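Local coordinates for effector protein HopAB2 (Pseudomonas syringae pv. tomato, PDB 3TL8) that acts as a bacterial effector that suppresses immunity-related cell death in susceptible plants and is recognised by the Pto resistance protein in tomato, at residues Asn85-Leu90 against His97-Leu102; Ala42-Leu47 against Asn103-Arg108. All blocks are in the same frame, centred on the assembly; numbering follows the deposited sequence.

Contact 1: residues Asn85-Leu90 against His97-Leu102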
loop_
_atom_site.group_PDB
_atom_site.type_symbol
_atom_site.label_atom_id
_atom_site.label_comp_id
_atom_site.label_asym_id
_atom_site.label_seq_id
_atom_site.Cartn_x
_atom_site.Cartn_y
_atom_site.Cartn_z
ATOM N N ASN B 85 11.826 -5.578 18.472
ATOM C CA ASN B 85 10.504 -5.655 19.077
ATOM C C ASN B 85 9.467 -6.332 18.187
ATOM O O ASN B 85 9.117 -5.811 17.128
ATOM C CB ASN B 85 10.008 -4.256 19.462
ATOM C CG ASN B 85 10.993 -3.499 20.345
ATOM O OD1 ASN B 85 11.809 -4.095 21.052
ATOM N ND2 ASN B 85 10.915 -2.173 20.308
ATOM N N PRO B 86 8.985 -7.511 18.603
ATOM C CA PRO B 86 7.723 -7.951 18.014
ATOM C C PRO B 86 6.679 -6.940 18.459
ATOM O O PRO B 86 6.792 -6.458 19.589
ATOM C CB PRO B 86 7.473 -9.294 18.704
ATOM C CG PRO B 86 8.819 -9.783 19.065
ATOM C CD PRO B 86 9.601 -8.556 19.434
ATOM N N SER B 87 5.714 -6.595 17.609
ATOM C CA SER B 87 5.620 -7.115 16.250
ATOM C C SER B 87 4.908 -6.116 15.352
ATOM O O SER B 87 4.294 -5.166 15.836
ATOM C CB SER B 87 4.879 -8.452 16.230
ATOM O OG SER B 87 5.784 -9.531 16.376
ATOM N N ILE B 88 4.996 -6.331 14.045
ATOM C CA ILE B 88 4.347 -5.445 13.087
ATOM C C ILE B 88 2.839 -5.491 13.286
ATOM O O ILE B 88 2.119 -6.119 12.510
ATOM C CB ILE B 88 4.676 -5.842 11.633
ATOM C CG1 ILE B 88 6.159 -6.197 11.493
ATOM C CG2 ILE B 88 4.292 -4.722 10.680
ATOM C CD1 ILE B 88 6.542 -6.695 10.114
ATOM N N ASP B 89 2.366 -4.827 14.335
ATOM C CA ASP B 89 0.953 -4.861 14.681
ATOM C C ASP B 89 0.119 -4.009 13.735
ATOM O O ASP B 89 -0.998 -4.374 13.371
ATOM C CB ASP B 89 0.742 -4.390 16.119
ATOM C CG ASP B 89 -0.692 -4.558 16.578
ATOM O OD1 ASP B 89 -1.310 -5.586 16.223
ATOM O OD2 ASP B 89 -1.204 -3.664 17.286
ATOM N N LEU B 90 0.671 -2.871 13.337
ATOM C CA LEU B 90 -0.057 -1.913 12.520
ATOM C C LEU B 90 -0.354 -2.414 11.104
ATOM O O LEU B 90 0.417 -3.191 10.529
ATOM C CB LEU B 90 0.720 -0.597 12.459
ATOM C CG LEU B 90 2.168 -0.701 11.975
ATOM C CD1 LEU B 90 2.224 -0.800 10.457
ATOM C CD2 LEU B 90 2.988 0.485 12.464
ATOM N N HIS B 97 10.930 -1.042 9.023
ATOM C CA HIS B 97 10.691 -1.853 10.207
ATOM C C HIS B 97 11.863 -2.789 10.428
ATOM O O HIS B 97 12.430 -3.312 9.469
ATOM C CB HIS B 97 9.419 -2.671 10.048
ATOM C CG HIS B 97 8.904 -3.228 11.335
ATOM N ND1 HIS B 97 9.322 -4.435 11.844
ATOM C CD2 HIS B 97 8.008 -2.735 12.223
ATOM C CE1 HIS B 97 8.703 -4.668 12.986
ATOM N NE2 HIS B 97 7.900 -3.651 13.239
ATOM N N PRO B 98 12.233 -2.998 11.697
ATOM C CA PRO B 98 13.311 -3.923 12.061
ATOM C C PRO B 98 13.050 -5.333 11.539
ATOM O O PRO B 98 13.952 -5.940 10.975
ATOM C CB PRO B 98 13.281 -3.901 13.589
ATOM C CG PRO B 98 12.752 -2.538 13.916
ATOM C CD PRO B 98 11.738 -2.235 12.855
ATOM N N LEU B 99 11.835 -5.838 11.709
ATOM C CA LEU B 99 11.491 -7.158 11.180
ATOM C C LEU B 99 11.707 -7.312 9.659
ATOM O O LEU B 99 12.189 -8.360 9.215
ATOM C CB LEU B 99 10.060 -7.535 11.564
ATOM C CG LEU B 99 9.874 -8.053 12.997
ATOM C CD1 LEU B 99 8.400 -8.162 13.400
ATOM C CD2 LEU B 99 10.573 -9.390 13.147
ATOM N N LEU B 100 11.349 -6.296 8.862
ATOM C CA LEU B 100 11.539 -6.392 7.418
ATOM C C LEU B 100 13.023 -6.387 7.083
ATOM O O LEU B 100 13.489 -7.182 6.274
ATOM C CB LEU B 100 10.825 -5.270 6.671
ATOM C CG LEU B 100 9.303 -5.260 6.768
ATOM C CD1 LEU B 100 8.769 -3.894 6.429
ATOM C CD2 LEU B 100 8.672 -6.315 5.891
ATOM N N ASN B 101 13.763 -5.484 7.710
ATOM C CA ASN B 101 15.205 -5.428 7.524
ATOM C C ASN B 101 15.874 -6.754 7.864
ATOM O O ASN B 101 16.764 -7.201 7.150
ATOM C CB ASN B 101 15.817 -4.304 8.366
ATOM C CG ASN B 101 15.447 -2.918 7.849
ATOM O OD1 ASN B 101 15.216 -2.727 6.651
ATOM N ND2 ASN B 101 15.393 -1.946 8.751
ATOM N N LEU B 102 15.439 -7.371 8.959
ATOM C CA LEU B 102 15.985 -8.644 9.413
ATOM C C LEU B 102 15.697 -9.780 8.448
ATOM O O LEU B 102 16.557 -10.607 8.172
ATOM C CB LEU B 102 15.418 -9.016 10.781
ATOM C CG LEU B 102 16.007 -10.316 11.326
ATOM C CD1 LEU B 102 17.516 -10.171 11.487
ATOM C CD2 LEU B 102 15.348 -10.704 12.630
#
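The irregular chain carrying I88 runs past the first turn of helix 98-109 with I88 opposite L99, their CA atoms 7.6 Å apart, and no hydrogen bond joins the two sides. I88 itself is the centre of an inverse gamma turn, and a cis peptide bond lies between P86 and S87 just before it. From this bend I88 lays its CG1 over one face of the H97 imidazole, 3.5 Å from the ring centroid and 20° off the ring normal, a CH-pi contact. The ring's opposite face carries CD of P98. CG1 of I88 also meets CD1 of L99 at 3.5 Å, while the extended chain (chi2 176°) carries CD1 of I88 on to CB of L99, 3.9 Å away. The CG1 methylene thus touches ring face and leucine at once, which suits a long, wholly apolar side chain. H97 is the N-cap residue: with CG anti to the backbone N (chi1 -164°), its ND1 accepts from L99 N at 2.9 Å, the donor tilted somewhat out of the ring plane. L99 also packs on L61 of helix 54-65 and L79 of helix 73-81, and I88 on a side chain of the other protein's chain. An ND1 that accepts this bond probably carries no proton, so the imidazole serves both as acceptor at the helix start and as a flat surface for I88.

Contact 2: residues Ala42-Leu47 against Asn103-Arg108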
loop_
_atom_site.group_PDB
_atom_site.type_symbol
_atom_site.label_atom_id
_atom_site.label_comp_id
_atom_site.label_asym_id
_atom_site.label_seq_id
_atom_site.Cartn_x
_atom_site.Cartn_y
_atom_site.Cartn_z
ATOM N N ALA B 42 23.687 -6.640 12.912
ATOM C CA ALA B 42 24.080 -6.731 14.308
ATOM C C ALA B 42 23.094 -7.640 15.045
ATOM O O ALA B 42 23.481 -8.420 15.918
ATOM C CB ALA B 42 24.133 -5.348 14.947
ATOM N N ALA B 43 21.825 -7.535 14.667
ATOM C CA ALA B 43 20.756 -8.316 15.269
ATOM C C ALA B 43 20.869 -9.774 14.863
ATOM O O ALA B 43 20.673 -10.673 15.680
ATOM C CB ALA B 43 19.402 -7.759 14.853
ATOM N N LEU B 44 21.183 -10.003 13.594
ATOM C CA LEU B 44 21.363 -11.355 13.083
ATOM C C LEU B 44 22.595 -12.008 13.698
ATOM O O LEU B 44 22.589 -13.201 14.000
ATOM C CB LEU B 44 21.508 -11.332 11.571
ATOM C CG LEU B 44 21.770 -12.687 10.934
ATOM C CD1 LEU B 44 20.518 -13.531 11.013
ATOM C CD2 LEU B 44 22.219 -12.516 9.500
ATOM N N ARG B 45 23.653 -11.224 13.882
ATOM C CA ARG B 45 24.867 -11.727 14.514
ATOM C C ARG B 45 24.534 -12.307 15.876
ATOM O O ARG B 45 24.975 -13.404 16.208
ATOM C CB ARG B 45 25.913 -10.625 14.667
ATOM C CG ARG B 45 26.904 -10.551 13.523
ATOM C CD ARG B 45 28.148 -9.779 13.935
ATOM N NE ARG B 45 27.833 -8.423 14.372
ATOM C CZ ARG B 45 27.658 -7.402 13.543
ATOM N NH1 ARG B 45 27.759 -7.593 12.237
ATOM N NH2 ARG B 45 27.377 -6.194 14.014
ATOM N N GLY B 46 23.745 -11.568 16.652
ATOM C CA GLY B 46 23.332 -12.008 17.975
ATOM C C GLY B 46 22.518 -13.292 17.953
ATOM O O GLY B 46 22.736 -14.185 18.777
ATOM N N LEU B 47 21.583 -13.384 17.009
ATOM C CA LEU B 47 20.743 -14.569 16.872
ATOM C C LEU B 47 21.584 -15.791 16.512
ATOM O O LEU B 47 21.268 -16.909 16.913
ATOM C CB LEU B 47 19.654 -14.353 15.813
ATOM C CG LEU B 47 18.791 -13.093 15.914
ATOM C CD1 LEU B 47 17.965 -12.928 14.654
ATOM C CD2 LEU B 47 17.906 -13.116 17.150
ATOM N N ASN B 103 14.474 -9.824 7.947
ATOM C CA ASN B 103 14.071 -10.867 7.023
ATOM C C ASN B 103 14.965 -10.865 5.787
ATOM O O ASN B 103 15.317 -11.914 5.251
ATOM C CB ASN B 103 12.609 -10.656 6.652
ATOM C CG ASN B 103 12.054 -11.768 5.806
ATOM O OD1 ASN B 103 11.997 -12.929 6.231
ATOM N ND2 ASN B 103 11.616 -11.421 4.602
ATOM N N VAL B 104 15.351 -9.673 5.348
ATOM C CA VAL B 104 16.248 -9.534 4.204
ATOM C C VAL B 104 17.649 -10.034 4.533
ATOM O O VAL B 104 18.302 -10.665 3.705
ATOM C CB VAL B 104 16.346 -8.069 3.722
ATOM C CG1 VAL B 104 17.518 -7.907 2.787
ATOM C CG2 VAL B 104 15.057 -7.652 3.037
ATOM N N ALA B 105 18.097 -9.735 5.750
ATOM C CA ALA B 105 19.425 -10.124 6.216
ATOM C C ALA B 105 19.545 -11.639 6.354
ATOM O O ALA B 105 20.608 -12.200 6.134
ATOM C CB ALA B 105 19.748 -9.440 7.544
ATOM N N LEU B 106 18.441 -12.283 6.713
ATOM C CA LEU B 106 18.375 -13.729 6.780
ATOM C C LEU B 106 18.586 -14.371 5.419
ATOM O O LEU B 106 19.475 -15.203 5.251
ATOM C CB LEU B 106 17.022 -14.181 7.337
ATOM C CG LEU B 106 16.766 -14.110 8.842
ATOM C CD1 LEU B 106 15.394 -14.688 9.152
ATOM C CD2 LEU B 106 17.840 -14.870 9.595
ATOM N N ASN B 107 17.757 -13.992 4.454
ATOM C CA ASN B 107 17.803 -14.593 3.123
ATOM C C ASN B 107 19.137 -14.398 2.426
ATOM O O ASN B 107 19.533 -15.210 1.595
ATOM C CB ASN B 107 16.666 -14.075 2.236
ATOM C CG ASN B 107 15.330 -14.709 2.570
ATOM O OD1 ASN B 107 15.072 -15.858 2.223
ATOM N ND2 ASN B 107 14.470 -13.957 3.243
ATOM N N ARG B 108 19.828 -13.317 2.757
ATOM C CA ARG B 108 21.162 -13.105 2.223
ATOM C C ARG B 108 22.080 -14.199 2.749
ATOM O O ARG B 108 22.865 -14.782 2.004
ATOM C CB ARG B 108 21.697 -11.724 2.607
ATOM C CG ARG B 108 21.199 -10.583 1.715
ATOM C CD ARG B 108 21.948 -9.283 1.998
ATOM N NE ARG B 108 23.398 -9.484 2.004
ATOM C CZ ARG B 108 24.124 -9.698 3.100
ATOM N NH1 ARG B 108 23.542 -9.731 4.294
ATOM N NH2 ARG B 108 25.436 -9.874 3.007
#
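Apolar contact carries this crossing, and L44 supplies the whole of it from helix 29-49. Its CD1 meets CD2 of L106 at 3.3 Å, methyl to methyl, the two side chains passing at a slant. The second branch, CD2, lies 4.4 Å from CB of A105 and 3.7 Å from the carbonyl O of A105, a van der Waals approach. Here the small alanine lets the helices come near: CA of L44 and CA of A105 are 7.2 Å apart. With CG of L44 anti to its own backbone N (chi1 177°), the fork is carried out to helix 98-109, one methyl to A105 and the other to L106. L106 points its CB past the other helix, but its long side chain brings CD2 back to the meeting point.

This is the core of a small all-helical domain, the BAK1-binding domain of the effector, in which helix 98-109 packs against helix 29-49. L57 and L61 of helix 54-65 touch L106, so this leucine bridges three helices, and M109 lies against L44 further along helix 98-109.

The two segments share no hydrogen bond. Away from the leucines, N107 turns its amide back along its own helix, ND2 donating to the O of N103 at 3.0 Å; the donor stands above that carbonyl's plane. ND2 of N103 makes a weak hydrogen bond to the backbone of the other protein's chain, on which V104 also packs.

Helix 98-109 is common to both contacts: its first turn takes part in contact 1 and its later turns in contact 2, with centres about 13 Å apart. In sequence, 42-47 comes first, then 85-90, 97-102 and 103-108, so contact 1 closes a short loop within the much longer span bridged by contact 2. The two meet directly where L102 packs on L47 and L44, its CD2 being 4.0 Å from CD1 of L47. One helix therefore ties the loop after helix 73-81, which includes N85 and P86 of the Pto-kinase interaction motif, to helix 29-49 within the BAK1-binding domain, while both contacts also lie beside the partner protein.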